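Local coordinates for Pbp related beta-lactamase (Pyrococcus abyssi, PDB 2QMI), which probably acts as a serine peptidase of the penicillin-binding protein and beta-lactamase family, assembling into a self-compartmentalizing octamer, at residues V101-H107 and Y165-I171; M250-R254 and I264-E268. All coordinates share one frame; numbering follows the deposited sequence.

Contact 1 of 2, residues V101-H107 and Y165-I171; sequences VHHLLTH and YVLLGKI
Tyr165 reaches from the helix 162-176 to the C-terminal end of the short helix 101-105. From CB the ring runs out so that CD2 lies 4.0 Å from His107 CE1. One atom further out, CE2 is 3.4 Å from Leu104 O and also packs on His107 CE1. CZ passes Leu105 CA. At the tip, OH donates a hydrogen bond of 2.9 Å to Leu105 O. The hydroxyl lies in the carbonyl plane, on a lone pair, with a C=O...O angle of 118°. This bond ties the ring to the last turn of the helix, where His107, with positive phi, completes a Schellman motif.

The Tyr165 and His107 rings are nearly parallel, their planes 22° apart. They are slid so far that they barely overlap, with centroids 5.4 Å apart. One face of Tyr165 carries Leu168 CD1, 3.4 Å above the ring centre. The same methyl meets Leu105 CD2 at 3.6 Å, the two leucines crossing at about a right angle. Leu168 CD2 turns to Val101 CG1, which is placed there by lying anti to the backbone N. Leu104 sends CD1 to Leu167 CB at 3.9 Å and on toward the end of Ile171.

The two helix segments run at 137° to each other. Helix 61-74 covers a further side through Thr65, which touches Tyr165 and Leu168, and Ile69, which touches Val101. Tyr165 also touches Lys62, part of a probable SxxK motif as in this family. Ile140 of helix 136-142 packs on Leu167.

Contact 2 of 2, residues M250-R254 and I264-E268; sequences MYIER and IEKME
Glu268 OE2 accepts a hydrogen bond from Arg254 NH1 at 3.0 Å; Tyr315 OH is a second hydrogen-bonding partner. The arginine approaches it on the syn side, 28° out of the carboxylate plane, with an N-H...O angle of 149°. Beside it, Arg254 NH2 makes a weak bond of 3.0 Å to Glu268 OE1. Together they form a two-point salt bridge, but the guanidinium and carboxylate planes are 57° apart, so the pair is twisted. Arg254 is extended from CG to NE and meets Glu268 from the opposite direction.

Ile264 packs beside this bridge. Its CG2 is 3.8 Å from Arg254 NH1 and meets the edge of the Tyr251 ring at CD1. Its CD1 methyl reaches Met250 CE at 4.0 Å. Met250, bent at chi3, lays that CE over the centre of one Tyr251 face. Met267 CE touches Tyr251 OH, which is hydrogen-bonded to Tyr247 OH.

Arg254 has positive phi and ends helix 241-252 in a Schellman motif. The charge pair therefore links this helix end to the end of helix 261-267, beside an apolar layer. The buried carboxylate, bonded to both an arginine and a tyrosine hydroxyl, is probably stabilised in its ionised form.

Overall arrangement
From the N terminus, helix 3-16 and strands 21-28 and 31-38 come first, then helix 61-74 and helix 101-105. Contact 1 closes a loop of 57 intervening residues when helix 162-176 returns to helix 101-105. The chain runs on through helix 180-189 to helix 241-252. Contact 2 closes a much shorter loop, of nine residues, by joining the ends of helices 241-252 and 261-267. Its Glu268 also reaches Tyr315 on strand 310-316 of the antiparallel sheet. The two loops follow in series and neither nest nor cross. The centres of contacts 1 and 2 are 19 Å apart, and they do not touch. Helix 61-74 packs against both. The C-terminal barrel takes no part in either.

Contact 1 of 2, residues V101-H107 and Y165-I171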
loop_
_atom_site.group_PDB
_atom_site.type_symbol
_atom_site.label_atom_id
_atom_site.label_comp_id
_atom_site.label_asym_id
_atom_site.label_seq_id
_atom_site.Cartn_x
_atom_site.Cartn_y
_atom_site.Cartn_z
ATOM N N VAL A 101 10.018 40.698 -39.664
ATOM C CA VAL A 101 8.883 39.827 -39.969
ATOM C C VAL A 101 9.400 38.525 -40.585
ATOM O O VAL A 101 8.810 37.456 -40.415
ATOM C CB VAL A 101 7.913 40.490 -40.978
ATOM C CG1 VAL A 101 6.740 39.557 -41.262
ATOM C CG2 VAL A 101 7.412 41.819 -40.428
ATOM N N HIS A 102 10.511 38.638 -41.306
ATOM C CA HIS A 102 11.146 37.503 -41.951
ATOM C C HIS A 102 11.713 36.570 -40.892
ATOM O O HIS A 102 11.552 35.354 -40.984
ATOM C CB HIS A 102 12.277 37.984 -42.864
ATOM C CG HIS A 102 13.123 36.879 -43.412
ATOM N ND1 HIS A 102 12.674 36.010 -44.383
ATOM C CD2 HIS A 102 14.385 36.490 -43.110
ATOM C CE1 HIS A 102 13.625 35.135 -44.657
ATOM N NE2 HIS A 102 14.672 35.403 -43.898
ATOM N N HIS A 103 12.388 37.144 -39.897
ATOM C CA HIS A 103 12.968 36.350 -38.817
ATOM C C HIS A 103 11.894 35.510 -38.116
ATOM O O HIS A 103 12.096 34.320 -37.872
ATOM C CB HIS A 103 13.661 37.249 -37.781
ATOM C CG HIS A 103 14.867 37.972 -38.305
ATOM N ND1 HIS A 103 15.820 37.363 -39.093
ATOM C CD2 HIS A 103 15.286 39.246 -38.127
ATOM C CE1 HIS A 103 16.773 38.231 -39.381
ATOM N NE2 HIS A 103 16.474 39.382 -38.806
ATOM N N LEU A 104 10.761 36.128 -37.793
ATOM C CA LEU A 104 9.672 35.422 -37.118
ATOM C C LEU A 104 9.123 34.283 -37.972
ATOM O O LEU A 104 8.850 33.198 -37.472
ATOM C CB LEU A 104 8.530 36.385 -36.773
ATOM C CG LEU A 104 8.784 37.536 -35.794
ATOM C CD1 LEU A 104 7.489 38.328 -35.602
ATOM C CD2 LEU A 104 9.278 36.995 -34.465
ATOM N N LEU A 105 8.951 34.544 -39.262
ATOM C CA LEU A 105 8.435 33.536 -40.185
ATOM C C LEU A 105 9.350 32.317 -40.251
ATOM O O LEU A 105 8.884 31.187 -40.408
ATOM C CB LEU A 105 8.307 34.129 -41.592
ATOM C CG LEU A 105 7.209 35.154 -41.873
ATOM C CD1 LEU A 105 7.477 35.833 -43.216
ATOM C CD2 LEU A 105 5.850 34.461 -41.867
ATOM N N THR A 106 10.653 32.557 -40.131
ATOM C CA THR A 106 11.647 31.498 -40.207
ATOM C C THR A 106 12.140 30.962 -38.862
ATOM O O THR A 106 13.026 30.109 -38.825
ATOM C CB THR A 106 12.873 31.974 -41.018
ATOM O OG1 THR A 106 13.391 33.175 -40.435
ATOM C CG2 THR A 106 12.486 32.250 -42.462
ATOM N N HIS A 107 11.564 31.443 -37.763
ATOM C CA HIS A 107 11.985 31.006 -36.437
ATOM C C HIS A 107 13.475 31.254 -36.285
ATOM O O HIS A 107 14.197 30.397 -35.776
ATOM C CB HIS A 107 11.718 29.514 -36.236
ATOM C CG HIS A 107 10.276 29.135 -36.336
ATOM N ND1 HIS A 107 9.343 29.493 -35.389
ATOM C CD2 HIS A 107 9.609 28.417 -37.270
ATOM C CE1 HIS A 107 8.162 29.012 -35.735
ATOM N NE2 HIS A 107 8.297 28.355 -36.873
ATOM N N TYR A 165 4.759 33.184 -34.013
ATOM C CA TYR A 165 3.566 33.322 -34.847
ATOM C C TYR A 165 2.414 34.004 -34.135
ATOM O O TYR A 165 1.446 34.421 -34.768
ATOM C CB TYR A 165 3.130 31.969 -35.420
ATOM C CG TYR A 165 3.880 31.625 -36.690
ATOM C CD1 TYR A 165 3.202 31.364 -37.878
ATOM C CD2 TYR A 165 5.276 31.608 -36.708
ATOM C CE1 TYR A 165 3.899 31.096 -39.062
ATOM C CE2 TYR A 165 5.980 31.345 -37.873
ATOM C CZ TYR A 165 5.288 31.091 -39.047
ATOM O OH TYR A 165 5.995 30.848 -40.195
ATOM N N VAL A 166 2.519 34.115 -32.817
ATOM C CA VAL A 166 1.503 34.822 -32.060
ATOM C C VAL A 166 1.714 36.295 -32.426
ATOM O O VAL A 166 0.753 37.038 -32.645
ATOM C CB VAL A 166 1.688 34.625 -30.540
ATOM C CG1 VAL A 166 0.815 35.622 -29.769
ATOM C CG2 VAL A 166 1.317 33.191 -30.161
ATOM N N LEU A 167 2.983 36.694 -32.516
ATOM C CA LEU A 167 3.351 38.059 -32.876
ATOM C C LEU A 167 2.926 38.363 -34.313
ATOM O O LEU A 167 2.431 39.455 -34.602
ATOM C CB LEU A 167 4.860 38.259 -32.709
ATOM C CG LEU A 167 5.336 38.246 -31.249
ATOM C CD1 LEU A 167 6.855 38.185 -31.185
ATOM C CD2 LEU A 167 4.814 39.481 -30.540
ATOM N N LEU A 168 3.125 37.394 -35.208
ATOM C CA LEU A 168 2.727 37.537 -36.605
ATOM C C LEU A 168 1.221 37.746 -36.657
ATOM O O LEU A 168 0.714 38.449 -37.528
ATOM C CB LEU A 168 3.088 36.285 -37.409
ATOM C CG LEU A 168 4.545 36.069 -37.827
ATOM C CD1 LEU A 168 4.682 34.707 -38.513
ATOM C CD2 LEU A 168 4.976 37.186 -38.769
ATOM N N GLY A 169 0.505 37.125 -35.726
ATOM C CA GLY A 169 -0.939 37.283 -35.682
ATOM C C GLY A 169 -1.317 38.708 -35.297
ATOM O O GLY A 169 -2.309 39.259 -35.784
ATOM N N LYS A 170 -0.518 39.307 -34.419
ATOM C CA LYS A 170 -0.748 40.670 -33.957
ATOM C C LYS A 170 -0.370 41.669 -35.051
ATOM O O LYS A 170 -1.002 42.712 -35.203
ATOM C CB LYS A 170 0.076 40.936 -32.690
ATOM C CG LYS A 170 -0.176 42.300 -32.048
ATOM C CD LYS A 170 -1.662 42.522 -31.824
ATOM C CE LYS A 170 -2.254 41.461 -30.917
ATOM N NZ LYS A 170 -3.752 41.549 -30.893
ATOM N N ILE A 171 0.676 41.349 -35.806
ATOM C CA ILE A 171 1.114 42.206 -36.898
ATOM C C ILE A 171 0.001 42.259 -37.947
ATOM O O ILE A 171 -0.279 43.311 -38.527
ATOM C CB ILE A 171 2.418 41.667 -37.524
ATOM C CG1 ILE A 171 3.571 41.889 -36.544
ATOM C CG2 ILE A 171 2.693 42.352 -38.849
ATOM C CD1 ILE A 171 4.908 41.414 -37.025
#

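Contact 2 of 2, residues M250-R254 and I264-E268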
loop_
_atom_site.group_PDB
_atom_site.type_symbol
_atom_site.label_atom_id
_atom_site.label_comp_id
_atom_site.label_asym_id
_atom_site.label_seq_id
_atom_site.Cartn_x
_atom_site.Cartn_y
_atom_site.Cartn_z
ATOM N N MET A 250 -4.666 24.790 -53.786
ATOM C CA MET A 250 -4.177 26.119 -54.116
ATOM C C MET A 250 -2.661 26.126 -54.321
ATOM O O MET A 250 -2.168 26.638 -55.330
ATOM C CB MET A 250 -4.541 27.111 -53.009
ATOM C CG MET A 250 -4.235 28.546 -53.379
ATOM S SD MET A 250 -3.836 29.568 -51.959
ATOM C CE MET A 250 -2.146 29.039 -51.667
ATOM N N TYR A 251 -1.922 25.567 -53.365
ATOM C CA TYR A 251 -0.466 25.535 -53.470
ATOM C C TYR A 251 -0.016 24.701 -54.668
ATOM O O TYR A 251 0.812 25.139 -55.467
ATOM C CB TYR A 251 0.153 24.974 -52.180
ATOM C CG TYR A 251 -0.022 25.863 -50.959
ATOM C CD1 TYR A 251 0.740 27.019 -50.794
ATOM C CD2 TYR A 251 -0.958 25.548 -49.975
ATOM C CE1 TYR A 251 0.574 27.844 -49.675
ATOM C CE2 TYR A 251 -1.135 26.363 -48.853
ATOM C CZ TYR A 251 -0.370 27.508 -48.710
ATOM O OH TYR A 251 -0.580 28.330 -47.625
ATOM N N ILE A 252 -0.568 23.504 -54.800
ATOM C CA ILE A 252 -0.195 22.621 -55.903
ATOM C C ILE A 252 -0.353 23.284 -57.274
ATOM O O ILE A 252 0.618 23.416 -58.026
ATOM C CB ILE A 252 -1.039 21.323 -55.888
ATOM C CG1 ILE A 252 -0.720 20.506 -54.638
ATOM C CG2 ILE A 252 -0.770 20.502 -57.155
ATOM C CD1 ILE A 252 -1.730 19.405 -54.367
ATOM N N GLU A 253 -1.579 23.693 -57.591
ATOM C CA GLU A 253 -1.885 24.319 -58.874
ATOM C C GLU A 253 -1.419 25.768 -58.915
ATOM O O GLU A 253 -1.736 26.512 -59.847
ATOM C CB GLU A 253 -3.391 24.253 -59.130
ATOM C CG GLU A 253 -3.983 22.867 -58.901
ATOM C CD GLU A 253 -5.482 22.822 -59.149
ATOM O OE1 GLU A 253 -6.204 23.710 -58.634
ATOM O OE2 GLU A 253 -5.943 21.898 -59.856
ATOM N N ARG A 254 -0.658 26.153 -57.896
ATOM C CA ARG A 254 -0.133 27.505 -57.777
ATOM C C ARG A 254 -1.165 28.515 -58.245
ATOM O O ARG A 254 -0.869 29.426 -59.030
ATOM C CB ARG A 254 1.161 27.634 -58.573
ATOM C CG ARG A 254 2.178 26.557 -58.209
ATOM C CD ARG A 254 3.578 26.974 -58.597
ATOM N NE ARG A 254 4.603 26.041 -58.126
ATOM C CZ ARG A 254 4.664 25.527 -56.897
ATOM N NH1 ARG A 254 3.745 25.831 -55.982
ATOM N NH2 ARG A 254 5.675 24.735 -56.569
ATOM N N ILE A 264 3.902 32.309 -53.374
ATOM C CA ILE A 264 3.815 30.908 -52.980
ATOM C C ILE A 264 5.225 30.316 -52.996
ATOM O O ILE A 264 5.596 29.523 -52.126
ATOM C CB ILE A 264 2.906 30.109 -53.932
ATOM C CG1 ILE A 264 1.473 30.628 -53.823
ATOM C CG2 ILE A 264 2.959 28.631 -53.590
ATOM C CD1 ILE A 264 0.455 29.829 -54.623
ATOM N N GLU A 265 6.019 30.732 -53.976
ATOM C CA GLU A 265 7.387 30.249 -54.100
ATOM C C GLU A 265 8.270 30.766 -52.978
ATOM O O GLU A 265 9.254 30.127 -52.605
ATOM C CB GLU A 265 7.959 30.654 -55.454
ATOM C CG GLU A 265 7.551 29.695 -56.556
ATOM C CD GLU A 265 7.803 30.258 -57.930
ATOM O OE1 GLU A 265 8.897 30.848 -58.143
ATOM O OE2 GLU A 265 6.910 30.099 -58.798
ATOM N N LYS A 266 7.922 31.927 -52.441
ATOM C CA LYS A 266 8.695 32.485 -51.340
ATOM C C LYS A 266 8.493 31.595 -50.117
ATOM O O LYS A 266 9.429 31.318 -49.374
ATOM C CB LYS A 266 8.231 33.911 -51.019
ATOM C CG LYS A 266 8.766 34.981 -51.962
ATOM C CD LYS A 266 8.539 36.384 -51.396
ATOM C CE LYS A 266 9.064 37.452 -52.345
ATOM N NZ LYS A 266 8.406 37.377 -53.678
ATOM N N MET A 267 7.258 31.141 -49.929
ATOM C CA MET A 267 6.908 30.291 -48.797
ATOM C C MET A 267 7.543 28.907 -48.872
ATOM O O MET A 267 7.812 28.293 -47.841
ATOM C CB MET A 267 5.384 30.152 -48.702
ATOM C CG MET A 267 4.662 31.466 -48.441
ATOM S SD MET A 267 2.860 31.304 -48.443
ATOM C CE MET A 267 2.619 30.289 -46.980
ATOM N N GLU A 268 7.785 28.427 -50.092
ATOM C CA GLU A 268 8.372 27.104 -50.310
ATOM C C GLU A 268 9.892 27.142 -50.405
ATOM O O GLU A 268 10.519 26.141 -50.747
ATOM C CB GLU A 268 7.810 26.477 -51.595
ATOM C CG GLU A 268 6.292 26.372 -51.639
ATOM C CD GLU A 268 5.775 25.778 -52.948
ATOM O OE1 GLU A 268 6.594 25.549 -53.870
ATOM O OE2 GLU A 268 4.548 25.542 -53.054
#